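Local coordinates for protein DNA polymerase III subunit beta (Deinococcus radiodurans, PDB 4TRT) that forms a ring-shaped head-to-tail homodimer around DNA and probably tethers DNA polymerases and other proteins to it for processive replication, at residues G16-V21 against L43-T48; E51-C56 against K225-L230; I246-T251 against V302-T307. One frame throughout, in Å; residues are numbered along the deposited sequence. Where two conformers were deposited one is given.

Contact 1. Residues G16-V21 against L43-T48; sequences GLLERV and LTLSGT
Leu-18 on helix 16-21 carries most of this contact, reaching down onto strand 43-48 from Leu-45 to Gly-47. The two short segments run nearly in the same direction, 13° apart, with their axes 8.2 Å from each other at the closest approach. CB of Leu-18 starts the side chain toward the strand. CG lies anti to the carbonyl carbon (chi1 -84°), and CG itself comes nearest to Leu-45 O, at 4.2 Å. The two methyls then part. CD1 goes to Leu-45, toward its CB and O, but is modelled too close to CB, so its exact placing is doubtful. CD2 turns to the backbone further along, resting 3.6 Å from Gly-47 N and 3.7 Å from Ser-46 C, a methyl laid on peptide atoms rather than on another side chain. One turn on, Val-21 adds a looser touch, its CG1 4.4 Å from Thr-48 C. An alanine in place of Leu-18 would probably open a gap above Leu-45 and Gly-47, because both methyls that reach the strand would be gone. The contact is buried and rests on apolar packing. Around it, strand 42-48 is hydrogen-bonded between strands 33-38 and 52-59, and helix 8-21 covers all three: Leu-18 also touches Leu-34, and Val-21 touches Ile-52 and Leu-54. Helix 193-202 flanks the helix, with Val-202 against Leu-17 and Glu-198 against Val-21.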
ATOM      1  N   GLY A  16      18.483  -4.119   3.810  1.00 35.13           N
ATOM      2  CA  GLY A  16      17.331  -3.866   2.950  1.00 39.00           C
ATOM      3  C   GLY A  16      17.495  -4.478   1.566  1.00 40.80           C
ATOM      4  O   GLY A  16      16.542  -5.035   1.002  1.00 42.29           O
ATOM      5  N   LEU A  17      18.698  -4.374   1.012  1.00 39.98           N
ATOM      6  CA  LEU A  17      18.978  -4.963  -0.291  1.00 42.93           C
ATOM      7  C   LEU A  17      18.955  -6.489  -0.201  1.00 41.46           C
ATOM      8  O   LEU A  17      18.362  -7.154  -1.047  1.00 41.95           O
ATOM      9  CB  LEU A  17      20.327  -4.470  -0.837  1.00 43.76           C
ATOM     10  CG  LEU A  17      20.466  -2.987  -1.219  1.00 47.03           C
ATOM     11  CD1 LEU A  17      21.926  -2.670  -1.542  1.00 47.57           C
ATOM     12  CD2 LEU A  17      19.567  -2.560  -2.378  1.00 47.48           C
ATOM     13  N   LEU A  18      19.595  -7.039   0.827  1.00 39.87           N
ATOM     14  CA  LEU A  18      19.706  -8.486   0.970  1.00 39.60           C
ATOM     15  C   LEU A  18      18.380  -9.152   1.308  1.00 39.86           C
ATOM     16  O   LEU A  18      18.087 -10.227   0.799  1.00 38.40           O
ATOM     17  CB  LEU A  18      20.763  -8.864   2.009  1.00 39.90           C
ATOM     18  CG  LEU A  18      22.128  -8.860   1.341  1.00 40.62           C
ATOM     19  CD1 LEU A  18      23.230  -8.457   2.292  1.00 45.43           C
ATOM     20  CD2 LEU A  18      22.395 -10.196   0.662  1.00 38.58           C
ATOM     21  N   GLU A  19      17.554  -8.501   2.120  1.00 39.31           N
ATOM     22  CA  GLU A  19      16.278  -9.093   2.493  1.00 40.77           C
ATOM     23  C   GLU A  19      15.293  -9.180   1.323  1.00 40.84           C
ATOM     24  O   GLU A  19      14.406 -10.030   1.333  1.00 40.26           O
ATOM     25  CB  GLU A  19      15.650  -8.381   3.697  1.00 42.95           C
ATOM     26  CG  GLU A  19      14.823  -7.156   3.386  1.00 45.02           C
ATOM     27  CD  GLU A  19      14.142  -6.577   4.618  1.00 47.86           C
ATOM     28  OE1 GLU A  19      14.036  -5.344   4.698  1.00 48.99           O
ATOM     29  OE2 GLU A  19      13.702  -7.336   5.504  1.00 50.17           O
ATOM     30  N   ARG A  20      15.448  -8.332   0.315  1.00 41.19           N
ATOM     31  CA  ARG A  20      14.601  -8.457  -0.873  1.00 45.68           C
ATOM     32  C   ARG A  20      14.994  -9.640  -1.772  1.00 42.61           C
ATOM     33  O   ARG A  20      14.144 -10.149  -2.478  1.00 41.83           O
ATOM     34  CB  ARG A  20      14.510  -7.157  -1.675  1.00 54.03           C
ATOM     35  CG  ARG A  20      13.516  -6.159  -1.083  1.00 61.25           C
ATOM     36  CD  ARG A  20      13.519  -4.874  -1.881  1.00 67.80           C
ATOM     37  NE  ARG A  20      14.886  -4.388  -2.092  1.00 72.20           N
ATOM     38  CZ  ARG A  20      15.205  -3.307  -2.795  1.00 72.47           C
ATOM     39  NH1 ARG A  20      14.256  -2.543  -3.328  1.00 78.26           N
ATOM     40  NH2 ARG A  20      16.484  -2.982  -2.946  1.00 69.21           N
ATOM     41  N   VAL A  21      16.253 -10.081  -1.712  1.00 38.78           N
ATOM     42  CA  VAL A  21      16.751 -11.250  -2.468  1.00 39.27           C
ATOM     43  C   VAL A  21      16.580 -12.570  -1.702  1.00 39.34           C
ATOM     44  O   VAL A  21      16.049 -13.556  -2.235  1.00 38.76           O
ATOM     45  CB  VAL A  21      18.242 -11.058  -2.817  1.00 37.79           C
ATOM     46  CG1 VAL A  21      18.839 -12.318  -3.437  1.00 35.38           C
ATOM     47  CG2 VAL A  21      18.409  -9.865  -3.746  1.00 38.37           C
ATOM     48  N   LEU A  43      31.890  -5.216   7.426  1.00 44.04           N
ATOM     49  CA  LEU A  43      31.056  -6.393   7.336  1.00 44.58           C
ATOM     50  C   LEU A  43      30.684  -6.605   5.873  1.00 44.23           C
ATOM     51  O   LEU A  43      30.294  -5.664   5.185  1.00 43.07           O
ATOM     52  CB  LEU A  43      29.764  -6.199   8.136  1.00 45.52           C
ATOM     53  CG  LEU A  43      29.788  -5.622   9.561  1.00 47.05           C
ATOM     54  CD1 LEU A  43      28.403  -5.114   9.916  1.00 47.89           C
ATOM     55  CD2 LEU A  43      30.240  -6.634  10.587  1.00 49.31           C
ATOM     56  N   THR A  44      30.768  -7.847   5.419  1.00 42.61           N
ATOM     57  CA  THR A  44      30.235  -8.228   4.116  1.00 43.72           C
ATOM     58  C   THR A  44      29.002  -9.083   4.370  1.00 41.54           C
ATOM     59  O   THR A  44      29.088 -10.136   4.990  1.00 42.37           O
ATOM     60  CB  THR A  44      31.297  -8.975   3.296  1.00 44.83           C
ATOM     61  OG1 THR A  44      32.398  -8.096   3.085  1.00 45.07           O
ATOM     62  CG2 THR A  44      30.772  -9.419   1.922  1.00 44.98           C
ATOM     63  N   LEU A  45      27.857  -8.583   3.915  1.00 39.75           N
ATOM     64  CA  LEU A  45      26.568  -9.248   4.054  1.00 38.32           C
ATOM     65  C   LEU A  45      26.264  -9.969   2.743  1.00 39.49           C
ATOM     66  O   LEU A  45      26.302  -9.344   1.680  1.00 37.58           O
ATOM     67  CB  LEU A  45      25.470  -8.206   4.322  1.00 40.27           C
ATOM     68  CG  LEU A  45      25.709  -7.142   5.404  1.00 43.06           C
ATOM     69  CD1 LEU A  45      24.633  -6.065   5.386  1.00 41.15           C
ATOM     70  CD2 LEU A  45      25.769  -7.786   6.779  1.00 43.31           C
ATOM     71  N   SER A  46      25.952 -11.265   2.796  1.00 35.72           N
ATOM     72  CA  SER A  46      25.689 -11.982   1.563  1.00 37.93           C
ATOM     73  C   SER A  46      24.585 -13.043   1.691  1.00 38.72           C
ATOM     74  O   SER A  46      24.264 -13.525   2.799  1.00 35.74           O
ATOM     75  CB  SER A  46      26.992 -12.579   1.015  1.00 39.32           C
ATOM     76  OG  SER A  46      27.370 -13.744   1.726  1.00 42.40           O
ATOM     77  N   GLY A  47      24.006 -13.376   0.541  1.00 37.48           N
ATOM     78  CA  GLY A  47      22.973 -14.406   0.449  1.00 36.90           C
ATOM     79  C   GLY A  47      22.609 -14.760  -0.985  1.00 37.25           C
ATOM     80  O   GLY A  47      23.161 -14.205  -1.944  1.00 37.94           O
ATOM     81  N   THR A  48      21.684 -15.703  -1.135  1.00 36.30           N
ATOM     82  CA  THR A  48      21.287 -16.175  -2.444  1.00 36.47           C
ATOM     83  C   THR A  48      19.802 -16.512  -2.438  1.00 35.42           C
ATOM     84  O   THR A  48      19.228 -16.775  -1.379  1.00 34.82           O
ATOM     85  CB  THR A  48      22.101 -17.415  -2.858  1.00 36.07           C
ATOM     86  OG1 THR A  48      21.801 -17.777  -4.212  1.00 35.38           O
ATOM     87  CG2 THR A  48      21.769 -18.600  -1.949  1.00 35.84           C
TER

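Contact 2. Residues E51-C56 against K225-L230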
ATOM      1  N   GLU A  51      18.856 -18.094  -7.842  1.00 37.79           N
ATOM      2  CA  GLU A  51      18.988 -17.513  -9.204  1.00 40.34           C
ATOM      3  C   GLU A  51      20.016 -16.393  -9.229  1.00 37.94           C
ATOM      4  O   GLU A  51      20.725 -16.222 -10.211  1.00 37.20           O
ATOM      5  CB  GLU A  51      17.643 -17.005  -9.727  1.00 42.89           C
ATOM      6  CG  GLU A  51      16.582 -18.089  -9.847  1.00 46.45           C
ATOM      7  CD  GLU A  51      17.016 -19.255 -10.728  1.00 50.34           C
ATOM      8  OE1 GLU A  51      17.716 -19.041 -11.756  1.00 53.68           O
ATOM      9  OE2 GLU A  51      16.674 -20.408 -10.384  1.00 57.52           O
ATOM     10  N   ILE A  52      20.086 -15.626  -8.152  1.00 36.88           N
ATOM     11  CA  ILE A  52      21.168 -14.657  -8.008  1.00 37.44           C
ATOM     12  C   ILE A  52      21.859 -14.797  -6.661  1.00 35.80           C
ATOM     13  O   ILE A  52      21.273 -15.290  -5.717  1.00 36.38           O
ATOM     14  CB  ILE A  52      20.707 -13.197  -8.254  1.00 38.35           C
ATOM     15  CG1 ILE A  52      19.781 -12.685  -7.154  1.00 38.76           C
ATOM     16  CG2 ILE A  52      20.054 -13.052  -9.621  1.00 40.12           C
ATOM     17  CD1 ILE A  52      19.754 -11.170  -7.062  1.00 39.27           C
ATOM     18  N   ASP A  53      23.118 -14.363  -6.595  1.00 36.98           N
ATOM     19  CA  ASP A  53      23.827 -14.173  -5.334  1.00 37.37           C
ATOM     20  C   ASP A  53      24.076 -12.695  -5.191  1.00 37.54           C
ATOM     21  O   ASP A  53      24.343 -12.013  -6.174  1.00 35.89           O
ATOM     22  CB  ASP A  53      25.196 -14.865  -5.304  1.00 38.90           C
ATOM     23  CG  ASP A  53      25.151 -16.298  -5.782  1.00 39.83           C
ATOM     24  OD1 ASP A  53      24.172 -16.994  -5.464  1.00 42.90           O
ATOM     25  OD2 ASP A  53      26.113 -16.724  -6.462  1.00 42.55           O
ATOM     26  N   LEU A  54      24.036 -12.216  -3.956  1.00 36.25           N
ATOM     27  CA  LEU A  54      24.237 -10.806  -3.674  1.00 37.15           C
ATOM     28  C   LEU A  54      25.133 -10.644  -2.462  1.00 37.22           C
ATOM     29  O   LEU A  54      25.008 -11.384  -1.479  1.00 34.08           O
ATOM     30  CB  LEU A  54      22.884 -10.145  -3.427  1.00 35.54           C
ATOM     31  CG  LEU A  54      22.835  -8.648  -3.169  1.00 37.21           C
ATOM     32  CD1 LEU A  54      23.283  -7.872  -4.405  1.00 38.41           C
ATOM     33  CD2 LEU A  54      21.429  -8.265  -2.742  1.00 37.48           C
ATOM     34  N   SER A  55      26.023  -9.662  -2.542  1.00 37.40           N
ATOM     35  CA  SER A  55      26.935  -9.318  -1.474  1.00 38.03           C
ATOM     36  C   SER A  55      26.940  -7.809  -1.324  1.00 38.24           C
ATOM     37  O   SER A  55      26.986  -7.095  -2.326  1.00 37.85           O
ATOM     38  CB  SER A  55      28.332  -9.792  -1.828  1.00 39.93           C
ATOM     39  OG  SER A  55      29.172  -9.686  -0.719  1.00 45.22           O
ATOM     40  N   CYS A  56      26.890  -7.327  -0.090  0.50 37.54           N
ATOM     41  CA  CYS A  56      26.963  -5.895   0.180  0.50 38.15           C
ATOM     42  C   CYS A  56      27.962  -5.636   1.289  0.50 39.38           C
ATOM     43  O   CYS A  56      27.905  -6.262   2.354  0.50 37.89           O
ATOM     44  CB  CYS A  56      25.605  -5.329   0.584  0.50 37.16           C
ATOM     45  SG  CYS A  56      25.612  -3.516   0.600  0.50 36.98           S
ATOM     46  N   LYS A 225      27.998  -6.510  -4.936  1.00 46.07           N
ATOM     47  CA  LYS A 225      28.378  -7.465  -5.971  1.00 43.30           C
ATOM     48  C   LYS A 225      27.206  -8.421  -6.205  1.00 41.56           C
ATOM     49  O   LYS A 225      26.612  -8.922  -5.247  1.00 39.38           O
ATOM     50  CB  LYS A 225      29.597  -8.272  -5.543  1.00 45.31           C
ATOM     51  CG  LYS A 225      30.738  -7.442  -4.979  1.00 48.39           C
ATOM     52  CD  LYS A 225      31.946  -8.320  -4.705  1.00 50.58           C
ATOM     53  CE  LYS A 225      33.211  -7.523  -4.435  1.00 53.88           C
ATOM     54  NZ  LYS A 225      33.364  -7.258  -2.991  1.00 57.06           N
ATOM     55  N   MET A 226      26.874  -8.685  -7.466  1.00 39.46           N
ATOM     56  CA  MET A 226      25.765  -9.589  -7.783  1.00 38.86           C
ATOM     57  C   MET A 226      26.194 -10.592  -8.822  1.00 38.98           C
ATOM     58  O   MET A 226      26.739 -10.196  -9.870  1.00 38.19           O
ATOM     59  CB  MET A 226      24.553  -8.807  -8.297  1.00 39.31           C
ATOM     60  CG  MET A 226      23.339  -9.684  -8.579  1.00 39.92           C
ATOM     61  SD  MET A 226      21.915  -8.821  -9.253  1.00 43.37           S
ATOM     62  CE  MET A 226      21.187  -8.130  -7.781  1.00 41.53           C
ATOM     63  N   ASN A 227      25.938 -11.872  -8.544  1.00 37.83           N
ATOM     64  CA  ASN A 227      26.080 -12.943  -9.526  1.00 38.86           C
ATOM     65  C   ASN A 227      24.713 -13.259 -10.113  1.00 38.22           C
ATOM     66  O   ASN A 227      23.724 -13.392  -9.375  1.00 36.74           O
ATOM     67  CB  ASN A 227      26.644 -14.235  -8.907  1.00 40.04           C
ATOM     68  CG  ASN A 227      28.079 -14.105  -8.436  1.00 40.95           C
ATOM     69  OD1 ASN A 227      28.846 -13.288  -8.954  1.00 42.69           O
ATOM     70  ND2 ASN A 227      28.463 -14.944  -7.461  1.00 40.28           N
ATOM     71  N   LEU A 228      24.661 -13.387 -11.436  1.00 38.42           N
ATOM     72  CA  LEU A 228      23.446 -13.799 -12.125  1.00 38.72           C
ATOM     73  C   LEU A 228      23.778 -14.687 -13.301  1.00 39.15           C
ATOM     74  O   LEU A 228      24.905 -14.667 -13.805  1.00 38.67           O
ATOM     75  CB  LEU A 228      22.656 -12.606 -12.625  1.00 39.08           C
ATOM     76  CG  LEU A 228      23.457 -11.589 -13.443  1.00 40.39           C
ATOM     77  CD1 LEU A 228      22.745 -11.166 -14.721  1.00 39.32           C
ATOM     78  CD2 LEU A 228      23.791 -10.381 -12.572  1.00 39.97           C
ATOM     79  N   LYS A 229      22.785 -15.462 -13.717  1.00 37.71           N
ATOM     80  CA  LYS A 229      22.920 -16.345 -14.849  1.00 40.26           C
ATOM     81  C   LYS A 229      22.719 -15.534 -16.108  1.00 38.47           C
ATOM     82  O   LYS A 229      22.100 -14.479 -16.074  1.00 34.04           O
ATOM     83  CB  LYS A 229      21.865 -17.439 -14.805  1.00 43.13           C
ATOM     84  CG  LYS A 229      22.008 -18.384 -13.636  1.00 48.15           C
ATOM     85  CD  LYS A 229      20.862 -19.379 -13.609  1.00 51.20           C
ATOM     86  CE  LYS A 229      20.890 -20.201 -12.334  1.00 54.39           C
ATOM     87  NZ  LYS A 229      19.541 -20.783 -12.100  1.00 59.18           N
ATOM     88  N   LEU A 230      23.267 -16.019 -17.214  1.00 37.88           N
ATOM     89  CA  LEU A 230      23.041 -15.419 -18.517  1.00 38.62           C
ATOM     90  C   LEU A 230      22.355 -16.469 -19.389  1.00 40.94           C
ATOM     91  O   LEU A 230      22.623 -17.653 -19.238  1.00 40.74           O
ATOM     92  CB  LEU A 230      24.372 -15.034 -19.165  1.00 39.40           C
ATOM     93  CG  LEU A 230      25.128 -13.842 -18.590  1.00 39.01           C
ATOM     94  CD1 LEU A 230      26.457 -13.662 -19.321  1.00 39.68           C
ATOM     95  CD2 LEU A 230      24.264 -12.595 -18.664  1.00 36.25           C
TER
HETATM   96  O   HOH W   1      20.007 -15.195 -12.770  1.00 34.98           O
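Ile-52 and Met-226 pack most tightly here: CD1 of the isoleucine and CE of the methionine are 3.4 Å apart, less than usual van der Waals contact. Met-226 CG is anti to the backbone N (chi1 -177°), and a bend at chi3 brings CE within 4.0 Å of Leu-54 CD1. Val-21 and Glu-198, from helices 8-21 and 193-202, cover this face. The strands are antiparallel, with Asp-53/Asn-227 and Ser-55/Lys-225 as hydrogen-bonded pairs. Above the first pair, Asn-227 ND2 gives a nearly straight bond of 3.1 Å (168°) to the anti lone pair of Asp-53 OD2, although the carboxylate and amide planes stand 76° apart. The Glu-51/Lys-229 end is looser and more open to solvent. Glu-51 O and Lys-229 N are joined through a water, at 2.8 and 2.9 Å, and Lys-229 NZ is modelled only 2.5 Å from Glu-51 OE1, above the carboxylate plane, a salt bridge of doubtful length. Further partners are Thr-48 for OD1 of Asp-53, Thr-218 for OD1 of Asn-227, and Ser-119 O for its ND2. This network would probably hold the amide in one flip state and fix the aspartate's rotation where the N-terminal and central domains join into one sheet.

Contact 3. Residues I246-T251 against V302-T307; sequences IKLQVT and VTQGGT
Strands 248-251 and 303-306 run antiparallel, their axes 162° apart in direction, with Gln-249/Gly-305 and Thr-251/Thr-303 as hydrogen-bonded pairs and Val-250/Gln-304 as a non-hydrogen-bonded pair between them. This is the edge of a sheet: strand 303-306 is outermost within the chain, and strand 248-253 has strand 330-335 on its other flank, where Lys-247 and Leu-248 both face Phe-335 in a classic beta bulge. The two paired stations are well formed, the N-H of Thr-303 pointing at Thr-251 O at 173°. Beyond them the ladder weakens, and Thr-307 N makes only a weak, bent hydrogen bond to Lys-247 O. Gly-306 lies in between with backbone angles hostile to a CB, which would in any case sit about 2.4 Å from Lys-247 O. On the face of Val-250 and Gln-304, valine meets valine: CG1 of Val-250, anti to its backbone N (chi1 170°), presses against CB of Val-302 at 3.5 Å and is 3.6 Å from that residue's CG1. Val-250 CG2 approaches Gln-304 CB at 4.1 Å. Further out, Gln-304 NE2 passes 3.9 Å from Leu-248 CD1, while its amide is held elsewhere, OE1 by Gly-283 N and NE2 by Gln-309 O. Val-280 of strand 275-281 touches Leu-248, Val-250 and Gln-304, so this face turns to the second sheet of the C-terminal domain. The face of Gln-249, Thr-251 and Thr-303 is more polar and includes exposed residues. There a single water bridges the two strands, donating to Thr-303 O at 3.0 Å, accepting from Gln-249 NE2, and lying 3.2 Å from Thr-251 OG1.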
ATOM      1  N   ILE A 246       6.868   4.736 -42.799  1.00 36.48           N
ATOM      2  CA  ILE A 246       5.959   5.492 -41.953  1.00 34.29           C
ATOM      3  C   ILE A 246       5.078   6.387 -42.815  1.00 34.39           C
ATOM      4  O   ILE A 246       5.591   7.130 -43.655  1.00 33.62           O
ATOM      5  CB  ILE A 246       6.753   6.325 -40.927  1.00 33.25           C
ATOM      6  CG1 ILE A 246       7.624   5.400 -40.068  1.00 35.16           C
ATOM      7  CG2 ILE A 246       5.823   7.154 -40.041  1.00 31.28           C
ATOM      8  CD1 ILE A 246       6.855   4.281 -39.343  1.00 32.24           C
ATOM      9  N   LYS A 247       3.763   6.303 -42.614  1.00 35.50           N
ATOM     10  CA  LYS A 247       2.754   7.037 -43.416  1.00 37.10           C
ATOM     11  C   LYS A 247       2.140   8.220 -42.668  1.00 34.21           C
ATOM     12  O   LYS A 247       1.545   9.103 -43.277  1.00 36.75           O
ATOM     13  CB  LYS A 247       1.588   6.100 -43.798  1.00 39.63           C
ATOM     14  CG  LYS A 247       1.933   4.850 -44.597  1.00 42.90           C
ATOM     15  CD  LYS A 247       2.553   5.190 -45.924  1.00 47.58           C
ATOM     16  CE  LYS A 247       2.785   3.953 -46.780  1.00 51.95           C
ATOM     17  NZ  LYS A 247       3.905   4.232 -47.729  1.00 54.21           N
ATOM     18  N   LEU A 248       2.195   8.184 -41.345  1.00 34.42           N
ATOM     19  CA  LEU A 248       1.532   9.180 -40.526  1.00 33.24           C
ATOM     20  C   LEU A 248       2.304   9.363 -39.216  1.00 33.81           C
ATOM     21  O   LEU A 248       2.685   8.384 -38.576  1.00 34.07           O
ATOM     22  CB  LEU A 248       0.088   8.746 -40.243  1.00 34.37           C
ATOM     23  CG  LEU A 248      -0.805   9.590 -39.323  1.00 35.28           C
ATOM     24  CD1 LEU A 248      -1.072  10.984 -39.893  1.00 34.49           C
ATOM     25  CD2 LEU A 248      -2.116   8.844 -39.082  1.00 35.00           C
ATOM     26  N   GLN A 249       2.506  10.627 -38.839  1.00 32.58           N
ATOM     27  CA  GLN A 249       3.243  11.011 -37.644  1.00 32.96           C
ATOM     28  C   GLN A 249       2.333  11.907 -36.844  1.00 31.82           C
ATOM     29  O   GLN A 249       1.742  12.828 -37.393  1.00 32.84           O
ATOM     30  CB  GLN A 249       4.511  11.780 -38.029  1.00 34.20           C
ATOM     31  CG  GLN A 249       5.333  12.287 -36.854  1.00 35.09           C
ATOM     32  CD  GLN A 249       6.490  13.147 -37.329  1.00 36.74           C
ATOM     33  OE1 GLN A 249       7.308  12.692 -38.130  1.00 36.39           O
ATOM     34  NE2 GLN A 249       6.542  14.416 -36.873  1.00 35.00           N
ATOM     35  N   VAL A 250       2.190  11.620 -35.558  1.00 31.42           N
ATOM     36  CA  VAL A 250       1.362  12.414 -34.676  1.00 30.86           C
ATOM     37  C   VAL A 250       2.229  12.797 -33.487  1.00 31.92           C
ATOM     38  O   VAL A 250       2.948  11.960 -32.954  1.00 32.80           O
ATOM     39  CB  VAL A 250       0.117  11.619 -34.207  1.00 32.28           C
ATOM     40  CG1 VAL A 250      -0.626  12.367 -33.100  1.00 33.86           C
ATOM     41  CG2 VAL A 250      -0.824  11.376 -35.387  1.00 33.10           C
ATOM     42  N   THR A 251       2.183  14.069 -33.095  1.00 30.99           N
ATOM     43  CA  THR A 251       2.941  14.542 -31.968  1.00 32.98           C
ATOM     44  C   THR A 251       1.955  15.184 -30.984  1.00 32.71           C
ATOM     45  O   THR A 251       1.091  15.967 -31.395  1.00 32.41           O
ATOM     46  CB  THR A 251       3.989  15.575 -32.467  1.00 36.21           C
ATOM     47  OG1 THR A 251       4.911  14.919 -33.361  1.00 38.55           O
ATOM     48  CG2 THR A 251       4.715  16.159 -31.328  1.00 36.22           C
ATOM     49  N   VAL A 302      -3.786  17.240 -31.653  1.00 35.42           N
ATOM     50  CA  VAL A 302      -2.442  16.774 -31.992  1.00 34.56           C
ATOM     51  C   VAL A 302      -1.899  17.544 -33.200  1.00 36.12           C
ATOM     52  O   VAL A 302      -2.641  18.236 -33.899  1.00 38.40           O
ATOM     53  CB  VAL A 302      -2.415  15.259 -32.329  1.00 32.81           C
ATOM     54  CG1 VAL A 302      -2.911  14.431 -31.143  1.00 31.52           C
ATOM     55  CG2 VAL A 302      -3.239  14.950 -33.582  1.00 33.23           C
ATOM     56  N   THR A 303      -0.596  17.404 -33.445  1.00 36.03           N
ATOM     57  CA  THR A 303      -0.024  17.832 -34.697  1.00 35.45           C
ATOM     58  C   THR A 303       0.156  16.570 -35.501  1.00 34.82           C
ATOM     59  O   THR A 303       0.713  15.596 -34.999  1.00 35.28           O
ATOM     60  CB  THR A 303       1.319  18.522 -34.441  1.00 37.41           C
ATOM     61  OG1 THR A 303       1.105  19.568 -33.491  1.00 35.85           O
ATOM     62  CG2 THR A 303       1.912  19.084 -35.742  1.00 38.72           C
ATOM     63  N   GLN A 304      -0.320  16.559 -36.740  1.00 33.47           N
ATOM     64  CA  GLN A 304      -0.195  15.377 -37.561  1.00 35.31           C
ATOM     65  C   GLN A 304       0.464  15.755 -38.875  1.00 34.81           C
ATOM     66  O   GLN A 304       0.313  16.878 -39.336  1.00 39.26           O
ATOM     67  CB  GLN A 304      -1.547  14.689 -37.767  1.00 37.91           C
ATOM     68  CG  GLN A 304      -2.558  15.495 -38.533  1.00 39.79           C
ATOM     69  CD  GLN A 304      -3.791  14.681 -38.835  1.00 41.57           C
ATOM     70  OE1 GLN A 304      -4.770  14.766 -38.112  1.00 41.96           O
ATOM     71  NE2 GLN A 304      -3.735  13.860 -39.885  1.00 39.93           N
ATOM     72  N   GLY A 305       1.246  14.837 -39.433  1.00 33.26           N
ATOM     73  CA  GLY A 305       1.797  15.007 -40.758  1.00 35.38           C
ATOM     74  C   GLY A 305       1.980  13.682 -41.449  1.00 35.11           C
ATOM     75  O   GLY A 305       1.899  12.636 -40.820  1.00 32.29           O
ATOM     76  N   GLY A 306       2.233  13.728 -42.756  1.00 35.72           N
ATOM     77  CA  GLY A 306       2.554  12.511 -43.514  1.00 37.74           C
ATOM     78  C   GLY A 306       1.689  12.332 -44.745  1.00 38.76           C
ATOM     79  O   GLY A 306       0.967  13.236 -45.142  1.00 41.22           O
ATOM     80  N   THR A 307       1.779  11.163 -45.370  1.00 39.72           N
ATOM     81  CA  THR A 307       1.085  10.947 -46.645  1.00 42.02           C
ATOM     82  C   THR A 307      -0.371  10.480 -46.471  1.00 42.93           C
ATOM     83  O   THR A 307      -1.154  10.576 -47.404  1.00 45.32           O
ATOM     84  CB  THR A 307       1.881  10.010 -47.573  1.00 44.09           C
ATOM     85  OG1 THR A 307       2.163   8.781 -46.902  1.00 41.75           O
ATOM     86  CG2 THR A 307       3.197  10.680 -48.002  1.00 44.07           C
TER
HETATM   87  O   HOH W   2       3.510  15.467 -36.140  1.00 31.99           O

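Contacts 1 and 2 are neighbours in one sheet, their centres 10 Å apart. Strands 42-48 and 52-59 lie side by side in it, and the two contacts meet directly: Leu-45 O is 2.7 Å from Cys-56 N, and Thr-48 OG1 is 2.8 Å from Asp-53 OD1, both probable hydrogen bonds. Contact 1 thus fastens a helix to this sheet, and contact 2 carries the sheet from the N-terminal into the central domain. Contact 3 stands apart, in the C-terminal domain on the opposite side of the chain's centre. Its centre is 50 Å from that of contact 1 and 45 Å from that of contact 2, with nearest atoms about 35 and 32 Å away.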